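Local coordinates for bartonella effector protein (Bep) substrate of VirB T4SS (Bartonella rochalimae ATCC BAA-1498, PDB 4YK1) that is a host-directed type IV secretion effector, probably an AMP-transferase as a whole, represented here by its BID domain, a four-helix bundle topped with a hook, at residues E39-L44 / E53-D58; K46-N51 / K107-E112. One frame throughout, in Å; residues are numbered along the deposited sequence.

Interaction 1 (E39-L44 / E53-D58); sequences EKIRAL and EILEQD
Ile41 and Leu55 make the apolar half of this contact, both with the bond to CB directed at the opposing segment. Their methyls approach to 4.4 Å, Ile41 CG2 to Leu55 CD1, a loose apolar approach. Neighbours add to the burial: Ile41 also packs on Ile113 and Tyr116 of helix 97-140, and Leu55 on Ser45 and Ile83. The other part of the contact is polar and nearer solvent, with Glu53 exposed. Here Arg42 and Glu53 have CA atoms 6.3 Å apart, and the carboxylate of Glu53 meets CD and NE of Arg42, while the terminal nitrogens of the arginine lie farther off. Within the BID domain, a four-helix bundle topped with a hook, this joins helix 32-49 to the turn leading into helix 56-64. A type I turn from Glu53 to Glu56, closed by Glu56 N to Glu53 O at 2.9 Å, leads into that helix, with Leu55 at its N-cap position. The Glu53 chain leaves its backbone pointing away and is brought back by a bend at chi2 (-52°), which sets OE2 3.3 Å from Arg42 CD. Arg42 is extended from CG to NE, yet its NE stays 3.6 Å from Glu53 OE2, a long salt bridge. Guanidinium and carboxylate planes stand 44° apart, so the groups do not pair flat.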
loop_
_atom_site.group_PDB
_atom_site.type_symbol
_atom_site.label_atom_id
_atom_site.label_comp_id
_atom_site.label_asym_id
_atom_site.label_seq_id
_atom_site.Cartn_x
_atom_site.Cartn_y
_atom_site.Cartn_z
ATOM N N GLU A 39 4.818 5.338 -7.449
ATOM C CA GLU A 39 5.949 5.862 -8.201
ATOM C C GLU A 39 7.031 6.423 -7.264
ATOM O O GLU A 39 8.224 6.246 -7.511
ATOM C CB GLU A 39 5.489 6.938 -9.195
ATOM N N LYS A 40 6.615 7.089 -6.189
ATOM C CA LYS A 40 7.565 7.609 -5.205
ATOM C C LYS A 40 8.297 6.485 -4.476
ATOM O O LYS A 40 9.506 6.567 -4.232
ATOM C CB LYS A 40 6.855 8.502 -4.177
ATOM N N ILE A 41 7.556 5.449 -4.104
ATOM C CA ILE A 41 8.130 4.305 -3.417
ATOM C C ILE A 41 9.173 3.617 -4.312
ATOM O O ILE A 41 10.252 3.238 -3.853
ATOM C CB ILE A 41 7.036 3.335 -2.985
ATOM C CG1 ILE A 41 6.318 3.881 -1.756
ATOM C CG2 ILE A 41 7.638 1.959 -2.681
ATOM C CD1 ILE A 41 4.963 3.239 -1.497
ATOM N N ARG A 42 8.860 3.482 -5.595
ATOM C CA ARG A 42 9.809 2.895 -6.536
ATOM C C ARG A 42 11.061 3.757 -6.695
ATOM O O ARG A 42 12.171 3.238 -6.759
ATOM C CB ARG A 42 9.167 2.698 -7.914
ATOM C CG ARG A 42 8.053 1.681 -7.965
ATOM C CD ARG A 42 7.730 1.367 -9.426
ATOM N NE ARG A 42 6.395 0.815 -9.624
ATOM C CZ ARG A 42 5.395 1.447 -10.240
ATOM N NH1 ARG A 42 5.551 2.674 -10.737
ATOM N NH2 ARG A 42 4.226 0.842 -10.367
ATOM N N ALA A 43 10.883 5.073 -6.785
ATOM C CA ALA A 43 12.026 5.972 -6.965
ATOM C C ALA A 43 12.915 6.006 -5.715
ATOM O O ALA A 43 14.152 5.998 -5.805
ATOM C CB ALA A 43 11.543 7.376 -7.326
ATOM N N LEU A 44 12.287 6.063 -4.544
ATOM C CA LEU A 44 13.019 5.939 -3.291
ATOM C C LEU A 44 13.760 4.611 -3.220
ATOM O O LEU A 44 14.941 4.580 -2.883
ATOM C CB LEU A 44 12.068 6.071 -2.097
ATOM C CG LEU A 44 11.672 7.521 -1.816
ATOM C CD1 LEU A 44 10.445 7.578 -0.882
ATOM C CD2 LEU A 44 12.870 8.250 -1.208
ATOM N N GLU A 53 12.091 -2.340 -7.485
ATOM C CA GLU A 53 11.031 -3.304 -7.169
ATOM C C GLU A 53 11.299 -4.128 -5.898
ATOM O O GLU A 53 10.630 -5.132 -5.645
ATOM C CB GLU A 53 10.800 -4.244 -8.362
ATOM C CG GLU A 53 10.337 -3.541 -9.661
ATOM C CD GLU A 53 9.111 -2.628 -9.478
ATOM O OE1 GLU A 53 8.168 -3.001 -8.742
ATOM O OE2 GLU A 53 9.089 -1.531 -10.087
ATOM N N ILE A 54 12.246 -3.685 -5.079
ATOM C CA ILE A 54 12.633 -4.452 -3.898
ATOM C C ILE A 54 11.437 -4.678 -2.954
ATOM O O ILE A 54 11.366 -5.699 -2.283
ATOM C CB ILE A 54 13.833 -3.772 -3.166
ATOM C CG1 ILE A 54 14.537 -4.769 -2.243
ATOM C CG2 ILE A 54 13.395 -2.507 -2.387
ATOM C CD1 ILE A 54 15.952 -4.326 -1.853
ATOM N N LEU A 55 10.483 -3.753 -2.925
ATOM C CA LEU A 55 9.296 -3.925 -2.080
ATOM C C LEU A 55 8.053 -4.361 -2.871
ATOM O O LEU A 55 6.923 -4.230 -2.387
ATOM C CB LEU A 55 8.970 -2.624 -1.338
ATOM C CG LEU A 55 10.069 -2.038 -0.435
ATOM C CD1 LEU A 55 9.567 -0.743 0.175
ATOM C CD2 LEU A 55 10.462 -3.015 0.669
ATOM N N GLU A 56 8.253 -4.878 -4.075
ATOM C CA GLU A 56 7.113 -5.217 -4.935
ATOM C C GLU A 56 6.179 -6.233 -4.268
ATOM O O GLU A 56 4.967 -6.079 -4.285
ATOM C CB GLU A 56 7.607 -5.756 -6.271
ATOM C CG GLU A 56 6.604 -6.633 -6.985
ATOM C CD GLU A 56 7.200 -7.262 -8.223
ATOM O OE1 GLU A 56 7.890 -8.296 -8.088
ATOM O OE2 GLU A 56 6.987 -6.713 -9.324
ATOM N N GLN A 57 6.755 -7.253 -3.646
ATOM C CA GLN A 57 5.963 -8.249 -2.922
ATOM C C GLN A 57 5.227 -7.637 -1.726
ATOM O O GLN A 57 4.074 -7.968 -1.449
ATOM C CB GLN A 57 6.868 -9.391 -2.457
ATOM C CG GLN A 57 6.151 -10.683 -2.225
ATOM C CD GLN A 57 7.097 -11.850 -2.117
ATOM O OE1 GLN A 57 8.279 -11.679 -1.830
ATOM N NE2 GLN A 57 6.585 -13.048 -2.364
ATOM N N ASP A 58 5.898 -6.740 -1.017
ATOM C CA ASP A 58 5.265 -6.049 0.106
ATOM C C ASP A 58 4.046 -5.212 -0.309
ATOM O O ASP A 58 3.060 -5.135 0.416
ATOM C CB ASP A 58 6.276 -5.144 0.794
ATOM C CG ASP A 58 7.534 -5.886 1.179
ATOM O OD1 ASP A 58 7.487 -6.633 2.160
ATOM O OD2 ASP A 58 8.555 -5.748 0.475
#

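Interaction 2 (K46-N51 / K107-E112); sequences KLIYNN and KILSNE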
loop_
_atom_site.group_PDB
_atom_site.type_symbol
_atom_site.label_atom_id
_atom_site.label_comp_id
_atom_site.label_asym_id
_atom_site.label_seq_id
_atom_site.Cartn_x
_atom_site.Cartn_y
_atom_site.Cartn_z
ATOM N N LYS A 46 14.845 2.789 -5.571
ATOM C CA LYS A 46 16.001 2.837 -6.460
ATOM C C LYS A 46 17.146 3.623 -5.810
ATOM O O LYS A 46 18.303 3.182 -5.808
ATOM C CB LYS A 46 15.604 3.451 -7.808
ATOM C CG LYS A 46 16.784 3.876 -8.680
ATOM C CD LYS A 46 17.576 2.686 -9.170
ATOM C CE LYS A 46 18.710 3.127 -10.093
ATOM N NZ LYS A 46 19.618 1.996 -10.395
ATOM N N LEU A 47 16.819 4.771 -5.223
ATOM C CA LEU A 47 17.818 5.598 -4.536
ATOM C C LEU A 47 18.504 4.897 -3.374
ATOM O O LEU A 47 19.706 5.063 -3.146
ATOM C CB LEU A 47 17.170 6.879 -4.008
ATOM C CG LEU A 47 16.889 7.936 -5.075
ATOM C CD1 LEU A 47 16.167 9.121 -4.455
ATOM C CD2 LEU A 47 18.197 8.366 -5.737
ATOM N N ILE A 48 17.724 4.140 -2.609
ATOM C CA ILE A 48 18.206 3.585 -1.363
ATOM C C ILE A 48 18.871 2.228 -1.586
ATOM O O ILE A 48 19.941 1.959 -1.043
ATOM C CB ILE A 48 17.065 3.452 -0.331
ATOM C CG1 ILE A 48 16.452 4.818 -0.024
ATOM C CG2 ILE A 48 17.584 2.806 0.961
ATOM C CD1 ILE A 48 15.081 4.711 0.604
ATOM N N TYR A 49 18.221 1.379 -2.380
ATOM C CA TYR A 49 18.585 -0.028 -2.469
ATOM C C TYR A 49 19.054 -0.422 -3.865
ATOM O O TYR A 49 19.393 -1.584 -4.087
ATOM C CB TYR A 49 17.393 -0.908 -2.064
ATOM C CG TYR A 49 16.918 -0.702 -0.639
ATOM C CD1 TYR A 49 17.692 -1.115 0.435
ATOM C CD2 TYR A 49 15.700 -0.092 -0.373
ATOM C CE1 TYR A 49 17.279 -0.923 1.730
ATOM C CE2 TYR A 49 15.265 0.099 0.927
ATOM C CZ TYR A 49 16.064 -0.317 1.969
ATOM O OH TYR A 49 15.651 -0.135 3.263
ATOM N N ASN A 50 19.038 0.537 -4.796
ATOM C CA ASN A 50 19.432 0.321 -6.187
ATOM C C ASN A 50 18.496 -0.684 -6.829
ATOM O O ASN A 50 18.873 -1.393 -7.755
ATOM C CB ASN A 50 20.894 -0.159 -6.304
ATOM C CG ASN A 50 21.485 0.132 -7.668
ATOM O OD1 ASN A 50 21.126 1.122 -8.308
ATOM N ND2 ASN A 50 22.380 -0.735 -8.131
ATOM N N ASN A 51 17.267 -0.742 -6.336
ATOM C CA ASN A 51 16.306 -1.669 -6.892
ATOM C C ASN A 51 14.890 -1.148 -6.703
ATOM O O ASN A 51 14.337 -1.218 -5.605
ATOM C CB ASN A 51 16.474 -3.050 -6.254
ATOM C CG ASN A 51 15.483 -4.057 -6.789
ATOM O OD1 ASN A 51 14.737 -3.767 -7.718
ATOM N ND2 ASN A 51 15.482 -5.255 -6.218
ATOM N N LYS A 107 14.164 6.786 5.776
ATOM C CA LYS A 107 13.133 7.361 6.653
ATOM C C LYS A 107 11.956 7.911 5.854
ATOM O O LYS A 107 10.791 7.795 6.269
ATOM C CB LYS A 107 13.709 8.479 7.535
ATOM C CG LYS A 107 14.819 8.009 8.465
ATOM C CD LYS A 107 15.187 9.091 9.453
ATOM C CE LYS A 107 16.026 8.533 10.584
ATOM N NZ LYS A 107 17.370 8.179 10.098
ATOM N N ILE A 108 12.269 8.548 4.729
ATOM C CA ILE A 108 11.242 9.090 3.851
ATOM C C ILE A 108 10.449 7.929 3.242
ATOM O O ILE A 108 9.219 7.982 3.113
ATOM C CB ILE A 108 11.864 9.979 2.757
ATOM C CG1 ILE A 108 12.557 11.190 3.396
ATOM C CG2 ILE A 108 10.773 10.468 1.779
ATOM C CD1 ILE A 108 13.406 11.996 2.415
ATOM N N LEU A 109 11.164 6.872 2.875
ATOM C CA LEU A 109 10.516 5.683 2.343
ATOM C C LEU A 109 9.583 5.057 3.378
ATOM O O LEU A 109 8.449 4.675 3.065
ATOM C CB LEU A 109 11.572 4.674 1.882
ATOM C CG LEU A 109 11.032 3.318 1.406
ATOM C CD1 LEU A 109 10.031 3.457 0.238
ATOM C CD2 LEU A 109 12.183 2.359 1.039
ATOM N N SER A 110 10.067 4.945 4.613
ATOM C CA SER A 110 9.253 4.409 5.700
ATOM C C SER A 110 7.971 5.209 5.835
ATOM O O SER A 110 6.880 4.650 5.922
ATOM C CB SER A 110 10.018 4.429 7.030
ATOM O OG SER A 110 9.131 4.197 8.120
ATOM N N ASN A 111 8.109 6.531 5.842
ATOM C CA ASN A 111 6.945 7.417 5.924
ATOM C C ASN A 111 5.972 7.202 4.749
ATOM O O ASN A 111 4.748 7.147 4.930
ATOM C CB ASN A 111 7.430 8.861 5.968
ATOM C CG ASN A 111 6.329 9.839 6.325
ATOM O OD1 ASN A 111 6.096 10.810 5.615
ATOM N ND2 ASN A 111 5.656 9.587 7.425
ATOM N N GLU A 112 6.521 7.051 3.546
ATOM C CA GLU A 112 5.684 6.885 2.348
ATOM C C GLU A 112 4.925 5.556 2.375
ATOM O O GLU A 112 3.763 5.493 1.995
ATOM C CB GLU A 112 6.538 6.985 1.077
ATOM C CG GLU A 112 5.729 7.095 -0.204
ATOM C CD GLU A 112 4.860 8.347 -0.248
ATOM O OE1 GLU A 112 5.280 9.407 0.285
ATOM O OE2 GLU A 112 3.746 8.259 -0.808
#
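Leu109 projects from helix 97-140 toward the end of helix 32-49, where Ile48 and Tyr49 receive it, a helix-to-helix core contact of the BID four-helix bundle. The three side chains are all buried, and Leu109 gives up the largest area, followed by Ile48 and then Tyr49. The nearest CA pair, Ile48 and Leu109, is 8.8 Å apart, and only side chains meet between the segments. Ile48 reaches over with the end of its longer branch: CD1 lies 3.7 Å from Leu109 CB and 3.8 Å from Leu109 CD2, so one methyl touches both the root and a tip of the leucine. Leu109 has CG anti to its backbone N (chi1 175°), and this carries CD2 to a place where Ile48 and Tyr49 meet it together. Against the tyrosine, CD2 comes to the ring edge, near the ring plane, at 3.8 Å from CE2; it does not lie over a face. One face of that ring is instead taken by the preceding residue, with Ile48 CG2 3.5 Å above the plane and over its centre. The ring is further fixed at its far end, where Tyr49 OH is hydrogen-bonded to Pro80 O, which satisfies the hydroxyl within the core. Immediately beyond, the helix stops: Asn50 takes positive phi (63°), and its OD1, also hydrogen-bonded to Lys87 NZ, accepts a 2.7 Å hydrogen bond from Lys46 NZ, the donor tilted 34° from the carbonyl plane.

How the interactions relate
From the N terminus, helix 32-49 supplies the first segment of both contacts, 39-44 and then 46-51, which runs off its C-terminal end. Interaction 1 closes a short loop, with eight residues between its segments, as the chain turns into helix 56-64. Interaction 2 closes a much longer one, across 55 residues that include helices 56-64 and 67-78, the two-stranded hairpin 90-95 and the first turns of helix 97-140. The segments alternate along the chain, so the loops cross. Their centres are 8 Å apart and they touch: Ile41 CG1 lies 3.6 Å from Glu112 CG, and Ile54 CD1 3.7 Å from Tyr49 CB. Helix 32-49 is tied to the start of helix 56-64 and to helix 97-140.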